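Local coordinates for putative efflux transporter (Bacteroides eggerthii, PDB 4L8J), which probably serves as the HlyD-family periplasmic adaptor (membrane-fusion protein) of a bacterial efflux pump, linking inner-membrane transporter to outer-membrane channel, at residues Q60-I65 with G155-V160; R163-K168 with V188-Y193. All blocks are in the same frame, centred on the assembly; numbering follows the deposited sequence.

Interaction 1 (Q60-I65 with G155-V160); sequences QLIAAI and GIVRLV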
ATOM      1  N   GLN A  60       7.910  55.502 -28.413  1.00 41.32           N
ATOM      2  CA  GLN A  60       8.551  55.569 -29.735  1.00 40.90           C
ATOM      3  C   GLN A  60       7.657  56.304 -30.739  1.00 42.42           C
ATOM      4  O   GLN A  60       6.434  56.158 -30.683  1.00 40.50           O
ATOM      5  CB  GLN A  60       8.871  54.169 -30.242  1.00 41.89           C
ATOM      6  CG  GLN A  60       9.723  54.127 -31.510  1.00 43.28           C
ATOM      7  CD  GLN A  60      10.222  52.750 -31.824  1.00 45.17           C
ATOM      8  OE1 GLN A  60      10.284  51.863 -30.967  1.00 42.86           O
ATOM      9  NE2 GLN A  60      10.674  52.568 -33.045  1.00 36.53           N
ATOM     10  N   LEU A  61       8.271  57.084 -31.656  1.00 38.80           N
ATOM     11  CA  LEU A  61       7.528  57.833 -32.664  1.00 38.06           C
ATOM     12  C   LEU A  61       6.864  56.888 -33.681  1.00 41.31           C
ATOM     13  O   LEU A  61       7.498  55.981 -34.190  1.00 40.78           O
ATOM     14  CB  LEU A  61       8.453  58.849 -33.389  1.00 38.80           C
ATOM     15  CG  LEU A  61       7.810  59.796 -34.414  1.00 41.70           C
ATOM     16  CD1 LEU A  61       6.825  60.752 -33.759  1.00 41.11           C
ATOM     17  CD2 LEU A  61       8.862  60.593 -35.137  1.00 42.25           C
ATOM     18  N   ILE A  62       5.571  57.093 -33.931  1.00 38.89           N
ATOM     19  CA  ILE A  62       4.796  56.339 -34.929  1.00 38.25           C
ATOM     20  C   ILE A  62       4.637  57.192 -36.167  1.00 41.81           C
ATOM     21  O   ILE A  62       4.816  56.713 -37.286  1.00 42.17           O
ATOM     22  CB  ILE A  62       3.392  55.936 -34.363  1.00 40.00           C
ATOM     23  CG1 ILE A  62       3.511  55.000 -33.134  1.00 38.16           C
ATOM     24  CG2 ILE A  62       2.509  55.328 -35.495  1.00 40.54           C
ATOM     25  CD1 ILE A  62       4.077  53.623 -33.455  1.00 36.13           C
ATOM     26  N   ALA A  63       4.261  58.468 -35.959  1.00 38.26           N
ATOM     27  CA  ALA A  63       4.011  59.399 -37.054  1.00 40.13           C
ATOM     28  C   ALA A  63       4.048  60.818 -36.547  1.00 44.50           C
ATOM     29  O   ALA A  63       3.854  61.043 -35.359  1.00 44.24           O
ATOM     30  CB  ALA A  63       2.655  59.110 -37.707  1.00 40.76           C
ATOM     31  N   ALA A  64       4.317  61.776 -37.439  1.00 42.39           N
ATOM     32  CA  ALA A  64       4.299  63.196 -37.074  1.00 42.29           C
ATOM     33  C   ALA A  64       3.615  63.991 -38.153  1.00 47.43           C
ATOM     34  O   ALA A  64       3.782  63.686 -39.332  1.00 46.12           O
ATOM     35  CB  ALA A  64       5.714  63.725 -36.856  1.00 43.22           C
ATOM     36  N   ILE A  65       2.825  65.006 -37.754  1.00 45.20           N
ATOM     37  CA  ILE A  65       2.179  65.924 -38.709  1.00 44.72           C
ATOM     38  C   ILE A  65       3.021  67.196 -38.761  1.00 49.10           C
ATOM     39  O   ILE A  65       3.785  67.452 -37.820  1.00 48.33           O
ATOM     40  CB  ILE A  65       0.672  66.219 -38.418  1.00 46.79           C
ATOM     41  CG1 ILE A  65       0.462  66.888 -37.054  1.00 46.52           C
ATOM     42  CG2 ILE A  65      -0.208  64.972 -38.582  1.00 45.44           C
ATOM     43  CD1 ILE A  65      -0.659  67.923 -37.019  1.00 52.81           C
ATOM     44  N   GLY A 155      -7.543  56.670 -38.078  1.00 60.48           N
ATOM     45  CA  GLY A 155      -6.581  55.594 -37.872  1.00 58.78           C
ATOM     46  C   GLY A 155      -5.282  55.804 -38.627  1.00 59.61           C
ATOM     47  O   GLY A 155      -5.304  56.086 -39.828  1.00 59.80           O
ATOM     48  N   ILE A 156      -4.146  55.725 -37.909  1.00 52.42           N
ATOM     49  CA  ILE A 156      -2.830  55.908 -38.526  1.00 50.89           C
ATOM     50  C   ILE A 156      -2.182  54.515 -38.670  1.00 52.62           C
ATOM     51  O   ILE A 156      -1.728  54.155 -39.752  1.00 52.89           O
ATOM     52  CB  ILE A 156      -1.976  56.929 -37.729  1.00 51.72           C
ATOM     53  CG1 ILE A 156      -2.690  58.318 -37.595  1.00 50.94           C
ATOM     54  CG2 ILE A 156      -0.549  57.052 -38.282  1.00 51.25           C
ATOM     55  CD1 ILE A 156      -3.009  59.128 -38.882  1.00 53.04           C
ATOM     56  N   VAL A 157      -2.157  53.746 -37.576  1.00 47.86           N
ATOM     57  CA  VAL A 157      -1.672  52.377 -37.517  1.00 47.01           C
ATOM     58  C   VAL A 157      -2.542  51.570 -36.544  1.00 53.52           C
ATOM     59  O   VAL A 157      -3.207  52.145 -35.674  1.00 51.77           O
ATOM     60  CB  VAL A 157      -0.160  52.217 -37.127  1.00 49.38           C
ATOM     61  CG1 VAL A 157       0.795  52.861 -38.134  1.00 48.94           C
ATOM     62  CG2 VAL A 157       0.127  52.646 -35.681  1.00 47.96           C
ATOM     63  N   ARG A 158      -2.469  50.235 -36.666  1.00 51.89           N
ATOM     64  CA  ARG A 158      -3.078  49.249 -35.774  1.00 50.87           C
ATOM     65  C   ARG A 158      -1.917  48.610 -35.058  1.00 50.88           C
ATOM     66  O   ARG A 158      -1.057  48.030 -35.707  1.00 51.02           O
ATOM     67  CB  ARG A 158      -3.944  48.230 -36.550  1.00 53.91           C
ATOM     68  CG  ARG A 158      -5.108  48.905 -37.275  1.00 73.01           C
ATOM     69  CD  ARG A 158      -5.848  48.002 -38.237  1.00 87.97           C
ATOM     70  NE  ARG A 158      -7.041  48.677 -38.750  1.00 97.87           N
ATOM     71  CZ  ARG A 158      -7.983  48.094 -39.483  1.00112.75           C
ATOM     72  NH1 ARG A 158      -7.889  46.807 -39.795  1.00 98.18           N
ATOM     73  NH2 ARG A 158      -9.031  48.791 -39.905  1.00 99.77           N
ATOM     74  N   LEU A 159      -1.817  48.844 -33.750  1.00 45.10           N
ATOM     75  CA  LEU A 159      -0.751  48.371 -32.883  1.00 44.08           C
ATOM     76  C   LEU A 159      -1.276  47.251 -31.949  1.00 50.77           C
ATOM     77  O   LEU A 159      -2.254  47.473 -31.222  1.00 50.06           O
ATOM     78  CB  LEU A 159      -0.224  49.569 -32.052  1.00 43.25           C
ATOM     79  CG  LEU A 159       0.903  49.293 -31.032  1.00 46.62           C
ATOM     80  CD1 LEU A 159       2.231  49.048 -31.719  1.00 46.81           C
ATOM     81  CD2 LEU A 159       1.047  50.430 -30.041  1.00 46.35           C
ATOM     82  N   VAL A 160      -0.630  46.066 -31.962  1.00 47.92           N
ATOM     83  CA  VAL A 160      -1.044  44.975 -31.077  1.00 47.44           C
ATOM     84  C   VAL A 160      -0.076  44.935 -29.886  1.00 49.10           C
ATOM     85  O   VAL A 160       1.146  44.994 -30.082  1.00 47.73           O
ATOM     86  CB  VAL A 160      -1.226  43.587 -31.777  1.00 52.51           C
ATOM     87  CG1 VAL A 160      -2.308  43.652 -32.856  1.00 53.04           C
ATOM     88  CG2 VAL A 160       0.063  43.063 -32.372  1.00 52.91           C
TER

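Interaction 2 (R163-K168 with V188-Y193); sequences RKLRIK and VEFDTY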
ATOM      1  N   ARG A 163       3.156  42.876 -24.675  1.00 43.64           N
ATOM      2  CA  ARG A 163       3.721  42.736 -23.332  1.00 43.73           C
ATOM      3  C   ARG A 163       3.526  41.318 -22.764  1.00 48.54           C
ATOM      4  O   ARG A 163       4.418  40.806 -22.087  1.00 49.25           O
ATOM      5  CB  ARG A 163       3.107  43.771 -22.359  1.00 44.09           C
ATOM      6  N   LYS A 164       2.361  40.686 -23.051  1.00 42.49           N
ATOM      7  CA  LYS A 164       2.025  39.386 -22.494  1.00 40.09           C
ATOM      8  C   LYS A 164       1.643  38.356 -23.537  1.00 41.89           C
ATOM      9  O   LYS A 164       0.785  38.599 -24.389  1.00 41.34           O
ATOM     10  CB  LYS A 164       0.849  39.536 -21.502  1.00 39.76           C
ATOM     11  CG  LYS A 164       1.196  40.311 -20.247  1.00 49.47           C
ATOM     12  CD  LYS A 164      -0.044  40.553 -19.389  1.00 49.16           C
ATOM     13  CE  LYS A 164       0.254  41.414 -18.196  1.00 45.75           C
ATOM     14  NZ  LYS A 164      -1.005  41.860 -17.534  1.00 54.55           N
ATOM     15  N   LEU A 165       2.202  37.166 -23.414  1.00 38.22           N
ATOM     16  CA  LEU A 165       1.762  36.106 -24.301  1.00 36.84           C
ATOM     17  C   LEU A 165       0.858  35.176 -23.478  1.00 35.94           C
ATOM     18  O   LEU A 165       1.346  34.398 -22.662  1.00 34.58           O
ATOM     19  CB  LEU A 165       2.908  35.358 -24.979  1.00 37.43           C
ATOM     20  CG  LEU A 165       2.393  34.626 -26.211  1.00 42.12           C
ATOM     21  CD1 LEU A 165       3.086  35.062 -27.430  1.00 43.47           C
ATOM     22  CD2 LEU A 165       2.284  33.156 -26.006  1.00 43.05           C
ATOM     23  N   ARG A 166      -0.449  35.317 -23.670  1.00 31.64           N
ATOM     24  CA  ARG A 166      -1.498  34.572 -22.986  1.00 31.63           C
ATOM     25  C   ARG A 166      -1.871  33.321 -23.750  1.00 34.64           C
ATOM     26  O   ARG A 166      -2.008  33.338 -24.974  1.00 33.90           O
ATOM     27  CB  ARG A 166      -2.753  35.423 -22.791  1.00 31.49           C
ATOM     28  CG  ARG A 166      -2.683  36.368 -21.646  1.00 42.02           C
ATOM     29  CD  ARG A 166      -3.987  37.125 -21.548  1.00 43.36           C
ATOM     30  NE  ARG A 166      -3.925  38.126 -20.495  1.00 46.68           N
ATOM     31  CZ  ARG A 166      -3.457  39.363 -20.647  1.00 71.06           C
ATOM     32  NH1 ARG A 166      -3.010  39.773 -21.831  1.00 62.98           N
ATOM     33  NH2 ARG A 166      -3.442  40.202 -19.620  1.00 60.71           N
ATOM     34  N   ILE A 167      -2.035  32.232 -23.001  1.00 31.35           N
ATOM     35  CA  ILE A 167      -2.410  30.919 -23.501  1.00 30.43           C
ATOM     36  C   ILE A 167      -3.610  30.471 -22.707  1.00 35.04           C
ATOM     37  O   ILE A 167      -3.572  30.496 -21.469  1.00 34.47           O
ATOM     38  CB  ILE A 167      -1.225  29.928 -23.394  1.00 32.97           C
ATOM     39  CG1 ILE A 167      -0.122  30.279 -24.416  1.00 33.15           C
ATOM     40  CG2 ILE A 167      -1.689  28.445 -23.528  1.00 32.60           C
ATOM     41  CD1 ILE A 167       1.184  29.852 -24.054  1.00 34.97           C
ATOM     42  N   LYS A 168      -4.670  30.051 -23.416  1.00 31.67           N
ATOM     43  CA  LYS A 168      -5.877  29.542 -22.794  1.00 31.33           C
ATOM     44  C   LYS A 168      -6.002  28.044 -23.054  1.00 32.77           C
ATOM     45  O   LYS A 168      -5.624  27.553 -24.105  1.00 32.58           O
ATOM     46  CB  LYS A 168      -7.124  30.326 -23.282  1.00 33.95           C
ATOM     47  CG  LYS A 168      -8.516  29.764 -22.875  1.00 51.56           C
ATOM     48  CD  LYS A 168      -8.844  29.794 -21.354  1.00 51.94           C
ATOM     49  N   VAL A 188       5.258  25.268 -21.342  1.00 30.39           N
ATOM     50  CA  VAL A 188       4.668  25.328 -22.682  1.00 30.08           C
ATOM     51  C   VAL A 188       5.642  24.924 -23.767  1.00 34.70           C
ATOM     52  O   VAL A 188       6.764  25.417 -23.840  1.00 35.25           O
ATOM     53  CB  VAL A 188       4.109  26.747 -22.977  1.00 32.59           C
ATOM     54  CG1 VAL A 188       3.558  26.864 -24.414  1.00 32.58           C
ATOM     55  CG2 VAL A 188       3.047  27.123 -21.963  1.00 31.16           C
ATOM     56  N   GLU A 189       5.146  24.100 -24.663  1.00 31.41           N
ATOM     57  CA  GLU A 189       5.846  23.719 -25.873  1.00 32.08           C
ATOM     58  C   GLU A 189       4.927  24.064 -27.061  1.00 33.60           C
ATOM     59  O   GLU A 189       3.840  23.501 -27.152  1.00 30.35           O
ATOM     60  CB  GLU A 189       6.239  22.229 -25.835  1.00 32.86           C
ATOM     61  CG  GLU A 189       7.194  21.868 -26.974  1.00 41.88           C
ATOM     62  CD  GLU A 189       7.486  20.390 -27.149  1.00 55.93           C
ATOM     63  OE1 GLU A 189       6.733  19.549 -26.607  1.00 54.66           O
ATOM     64  OE2 GLU A 189       8.471  20.073 -27.850  1.00 52.11           O
ATOM     65  N   PHE A 190       5.321  25.053 -27.907  1.00 32.31           N
ATOM     66  CA  PHE A 190       4.511  25.450 -29.069  1.00 32.25           C
ATOM     67  C   PHE A 190       4.665  24.428 -30.190  1.00 37.84           C
ATOM     68  O   PHE A 190       5.789  23.960 -30.450  1.00 34.91           O
ATOM     69  CB  PHE A 190       4.875  26.858 -29.570  1.00 33.78           C
ATOM     70  CG  PHE A 190       4.630  27.944 -28.551  1.00 34.88           C
ATOM     71  CD1 PHE A 190       3.367  28.503 -28.397  1.00 37.47           C
ATOM     72  CD2 PHE A 190       5.659  28.400 -27.733  1.00 35.41           C
ATOM     73  CE1 PHE A 190       3.143  29.503 -27.454  1.00 37.79           C
ATOM     74  CE2 PHE A 190       5.424  29.387 -26.776  1.00 38.25           C
ATOM     75  CZ  PHE A 190       4.173  29.938 -26.650  1.00 36.37           C
ATOM     76  N   ASP A 191       3.539  24.057 -30.824  1.00 35.62           N
ATOM     77  CA  ASP A 191       3.505  23.115 -31.948  1.00 37.11           C
ATOM     78  C   ASP A 191       4.370  23.615 -33.130  1.00 42.49           C
ATOM     79  O   ASP A 191       4.973  22.798 -33.810  1.00 41.08           O
ATOM     80  CB  ASP A 191       2.050  22.895 -32.422  1.00 39.23           C
ATOM     81  CG  ASP A 191       1.155  22.195 -31.399  1.00 44.71           C
ATOM     82  OD1 ASP A 191       1.697  21.622 -30.425  1.00 45.93           O
ATOM     83  OD2 ASP A 191      -0.075  22.164 -31.608  1.00 39.67           O
ATOM     84  N   THR A 192       4.449  24.949 -33.336  1.00 41.43           N
ATOM     85  CA  THR A 192       5.245  25.589 -34.406  1.00 43.59           C
ATOM     86  C   THR A 192       6.768  25.588 -34.053  1.00 48.37           C
ATOM     87  O   THR A 192       7.591  25.774 -34.949  1.00 48.49           O
ATOM     88  CB  THR A 192       4.733  27.031 -34.677  1.00 56.55           C
ATOM     89  OG1 THR A 192       3.305  27.065 -34.609  1.00 57.18           O
ATOM     90  CG2 THR A 192       5.148  27.561 -36.049  1.00 60.05           C
ATOM     91  N   TYR A 193       7.132  25.366 -32.760  1.00 43.60           N
ATOM     92  CA  TYR A 193       8.518  25.370 -32.294  1.00 42.42           C
ATOM     93  C   TYR A 193       8.779  24.219 -31.335  1.00 45.49           C
ATOM     94  O   TYR A 193       9.218  24.424 -30.192  1.00 44.44           O
ATOM     95  CB  TYR A 193       8.840  26.709 -31.610  1.00 43.16           C
ATOM     96  CG  TYR A 193       8.729  27.902 -32.523  1.00 46.74           C
ATOM     97  CD1 TYR A 193       9.737  28.208 -33.432  1.00 49.33           C
ATOM     98  CD2 TYR A 193       7.631  28.755 -32.456  1.00 48.12           C
ATOM     99  CE1 TYR A 193       9.654  29.331 -34.254  1.00 50.01           C
ATOM    100  CE2 TYR A 193       7.532  29.872 -33.282  1.00 49.80           C
ATOM    101  CZ  TYR A 193       8.538  30.147 -34.191  1.00 58.15           C
ATOM    102  OH  TYR A 193       8.427  31.246 -35.011  1.00 62.90           O
TER

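Interaction 1 (Q60-I65 with G155-V160)
Methyl groups alone make this contact, and the CG2 methyl of I62 does most of it, meeting V157 CG2 at 3.6 Å and V157 CG1 at 4.0 Å. A chi1 of -62° puts CG2 of I62 opposite the backbone N, from where it reaches both methyls of the valine, the two side chains crossing at a slant. One residue further on, A63 CB packs on I156 CG2 at 3.9 Å, and that same isoleucine methyl lies 4.5 Å from I62 CG2, a looser touch joining the two pairs.

The backbones stay apart: strands 61-65 and 155-160 run antiparallel at 177° with axes 7.9 Å from each other, too far for main-chain pairing, as between layers of a beta sandwich. Two consecutive residues, I62 and A63, can both point inward because they form a classic beta bulge opposite L131.

F39 touches both A63 and I156, while L37 of strand 34-38 and I139 of strand 137-142 also pack on I62. Strand 61-65 lies between strands 130-132 and 43-47, and strand 155-161 between 34-38 and 137-142, so the contact joins the two sheets of the lipoyl-like barrel-sandwich domain.

Interaction 2 (R163-K168 with V188-Y193)
I167 CD1 is the hub of this contact, reaching V188 tip to tip and sitting 3.8 Å from V188 CG1 and 3.9 Å from V188 CG2, in the fork of the valine. The same methyl lies obliquely against the F190 ring, 3.9 Å from F190 CE1. L165 comes to the ring at its edge, near the ring plane, with its CD2 at 3.8 Å from F190 CZ; the leucine and phenylalanine side chains run past each other in opposite directions.

Part of what positions the ring comes from its own strand. V188 CG1 stands over the centre of one ring face, 3.8 Å above the plane, so the valine serves two partners at once, I167 and F190. That branch is directed there by a chi1 of 177°, which sets CG1 opposite the backbone N. The F190 side chain leaves its backbone across the line to the other segment, and only its far end, CE1 and CZ, comes close. Just beyond, a backbone bond from Y193 N to F190 O (3.0 Å) curls the chain into a turn.

C239 of strand 238-246 touches I167, V188 and F190, I219 of strand 215-221 touches I167 and V188, and V29 of strand 20-29 lies against L165 and F190. Strand 166-171 pairs with strands 20-29 and 215-221, whereas strand 185-190 lies between 198-205 and 238-246. The two segments therefore meet across the apolar interior of the closed six-stranded antiparallel barrel rather than as sheet neighbours.

Overall arrangement
The centres of interactions 1 and 2 lie about 27 Å apart in adjoining domains of an elongated chain. They come in series: interaction 1 closes with strand 155-161, and a short connection leads straight into strand 166-171, which opens interaction 2. Interaction 1 joins the two facing sheets of the barrel-sandwich domain, from which the helices 68-95 and 102-127 project as a hairpin; interaction 2 spans the core of the neighbouring six-stranded barrel. Each is buried and made of apolar side chains, and the segments of one do not touch those of the other beyond their sequence link. This succession of hairpin, barrel-sandwich and beta-barrel domains is consistent with a membrane-fusion adaptor.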